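Local coordinates for monosaccharide ABC transporter substrate-binding protein, CUT2 family (Acidothermus cellulolyticus, PDB 4RU1) that binds myo-inositol and probably serves as the substrate-binding component of a bacterial ABC-type carbohydrate importer, at residues Val146-Gln151 against Gly171-Leu176. Sequence-based numbering, arbitrary orientation.
Sequences VLCVLQ and GQYTKL. With INS (1,2,3,4,5,6-hexahydroxy-cyclohexane), chain M.
Val-146 to Leu-150 and Gln-172 to Leu-176 run as neighbouring parallel strands, joined by five backbone hydrogen bonds in which Val-146, Cys-148 and Leu-150 donate N-H to the carbonyl O of Gln-172, Thr-174 and Leu-176, while Thr-174 N and Leu-176 N donate to Val-146 O and Cys-148 O. They are the two strands of a beta-alpha-beta unit in one lobe of a periplasmic-binding-protein fold; helix 156-168 makes the crossover, and 172-177 is an outermost strand of the sheet. On the face toward that helix, Val-146 and Tyr-173 lie side by side with CG1 3.9 Å from CD1. Cys-148 SG stands 3.7 Å from Tyr-173 CE1, an oblique sulfur-aromatic contact, and also packs on Cys-162 of the helix. Farther along, the side chains of Leu-150 and Lys-175 cross; Leu-150 CD1 lies 3.7 Å from Lys-175 CG, whereas its 3.2 Å approach to Lys-175 CD is too short to trust in detail. Lys-175 NZ forms a salt bridge with Glu-159 and a hydrogen bond with Tyr-177 OH. On the other face, Leu-147 CD1, brought toward the neighbouring strand by a chi2 of 66°, touches both Thr-174 CG2 and Leu-176 CB, 3.8 Å from each. Helix 183-196 covers this side, with Lys-193 against Leu-147 and Thr-189 against Leu-176. Thr-174 OG1 is hydrogen-bonded to His-145. Just past the strand end, Gln-151 turns from the pair into the ligand pocket, where its NE2 donates to myo-inositol O2 at 2.8 Å and, more weakly, to O3 at 3.0 Å.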
# COMPACT_ATOMS: atom_id res chain seq x y z
N VAL A 146 16.66 -11.42 -8.51
CA VAL A 146 15.85 -10.74 -7.49
C VAL A 146 14.96 -11.68 -6.67
O VAL A 146 14.44 -12.67 -7.20
CB VAL A 146 14.95 -9.67 -8.15
CG1 VAL A 146 13.94 -10.28 -9.10
CG2 VAL A 146 14.24 -8.80 -7.10
N LEU A 147 14.87 -11.42 -5.35
CA LEU A 147 13.92 -12.04 -4.44
C LEU A 147 12.89 -11.03 -4.08
O LEU A 147 13.21 -9.97 -3.46
CB LEU A 147 14.69 -12.45 -3.19
CG LEU A 147 13.85 -13.11 -2.14
CD1 LEU A 147 13.33 -14.44 -2.62
CD2 LEU A 147 14.65 -13.32 -0.85
N CYS A 148 11.64 -11.32 -4.42
CA CYS A 148 10.52 -10.44 -4.04
C CYS A 148 9.86 -11.04 -2.82
O CYS A 148 9.50 -12.22 -2.84
CB CYS A 148 9.50 -10.40 -5.14
SG CYS A 148 10.01 -9.33 -6.48
N VAL A 149 9.74 -10.26 -1.74
CA VAL A 149 9.25 -10.75 -0.43
C VAL A 149 7.88 -10.22 -0.23
O VAL A 149 7.68 -9.02 -0.31
CB VAL A 149 10.20 -10.39 0.71
CG1 VAL A 149 9.63 -10.89 2.05
CG2 VAL A 149 11.58 -10.98 0.43
N LEU A 150 6.92 -11.11 -0.03
CA LEU A 150 5.50 -10.74 0.14
C LEU A 150 5.07 -11.08 1.55
O LEU A 150 5.22 -12.23 1.95
CB LEU A 150 4.57 -11.50 -0.83
CG LEU A 150 4.89 -11.26 -2.29
CD1 LEU A 150 5.70 -12.41 -2.85
CD2 LEU A 150 3.57 -11.16 -3.08
N GLN A 151 4.49 -10.12 2.27
CA GLN A 151 4.15 -10.34 3.65
C GLN A 151 2.78 -10.89 3.90
O GLN A 151 2.39 -11.02 5.08
CB GLN A 151 4.41 -9.09 4.46
CG GLN A 151 3.45 -7.93 4.20
CD GLN A 151 3.82 -6.98 3.05
OE1 GLN A 151 4.56 -7.30 2.14
NE2 GLN A 151 3.25 -5.80 3.08
N GLY A 171 16.75 -10.93 -15.47
CA GLY A 171 17.39 -12.06 -14.81
C GLY A 171 16.49 -13.05 -14.10
O GLY A 171 15.33 -13.19 -14.43
N GLN A 172 17.01 -13.75 -13.11
CA GLN A 172 16.23 -14.72 -12.36
C GLN A 172 15.34 -14.07 -11.32
O GLN A 172 15.67 -13.04 -10.74
CB GLN A 172 17.20 -15.67 -11.62
CG GLN A 172 16.53 -16.94 -11.17
CD GLN A 172 17.47 -17.86 -10.42
OE1 GLN A 172 18.71 -17.66 -10.37
NE2 GLN A 172 16.88 -18.89 -9.81
N TYR A 173 14.20 -14.72 -11.13
CA TYR A 173 13.15 -14.20 -10.23
C TYR A 173 12.68 -15.26 -9.29
O TYR A 173 12.40 -16.42 -9.68
CB TYR A 173 12.02 -13.66 -11.13
CG TYR A 173 10.70 -13.27 -10.42
CD1 TYR A 173 10.51 -11.99 -9.86
CD2 TYR A 173 9.69 -14.21 -10.28
CE1 TYR A 173 9.32 -11.71 -9.16
CE2 TYR A 173 8.48 -13.94 -9.65
CZ TYR A 173 8.30 -12.69 -9.08
OH TYR A 173 7.10 -12.52 -8.46
N THR A 174 12.63 -14.88 -8.01
CA THR A 174 12.19 -15.76 -6.96
C THR A 174 11.25 -15.01 -6.03
O THR A 174 11.54 -13.87 -5.66
CB THR A 174 13.40 -16.26 -6.13
OG1 THR A 174 14.32 -16.93 -6.99
CG2 THR A 174 12.96 -17.28 -5.11
N LYS A 175 10.11 -15.62 -5.64
CA LYS A 175 9.18 -15.06 -4.71
C LYS A 175 9.35 -15.79 -3.39
O LYS A 175 9.45 -17.06 -3.38
CB LYS A 175 7.73 -15.24 -5.22
CG LYS A 175 7.10 -14.05 -5.88
CD LYS A 175 5.59 -14.03 -5.64
CE LYS A 175 4.89 -15.04 -6.47
NZ LYS A 175 3.44 -14.75 -6.48
N LEU A 176 9.18 -15.07 -2.29
CA LEU A 176 9.18 -15.63 -0.96
C LEU A 176 8.06 -15.00 -0.13
O LEU A 176 8.02 -13.76 0.04
CB LEU A 176 10.46 -15.33 -0.28
CG LEU A 176 10.58 -15.70 1.20
CD1 LEU A 176 10.52 -17.21 1.44
CD2 LEU A 176 11.84 -15.17 1.83
C1 INS M . 1.67 -1.29 1.35
C2 INS M . 2.19 -2.24 2.42
C3 INS M . 1.06 -2.58 3.39
C4 INS M . -0.20 -3.05 2.69
C5 INS M . -0.70 -2.05 1.70
C6 INS M . 0.34 -1.65 0.69
O1 INS M . 2.66 -0.98 0.36
O2 INS M . 2.53 -3.46 1.72
O3 INS M . 1.57 -3.63 4.23
O4 INS M . -1.24 -3.35 3.66
O5 INS M . -1.83 -2.54 0.94
O6 INS M . -0.14 -0.59 -0.18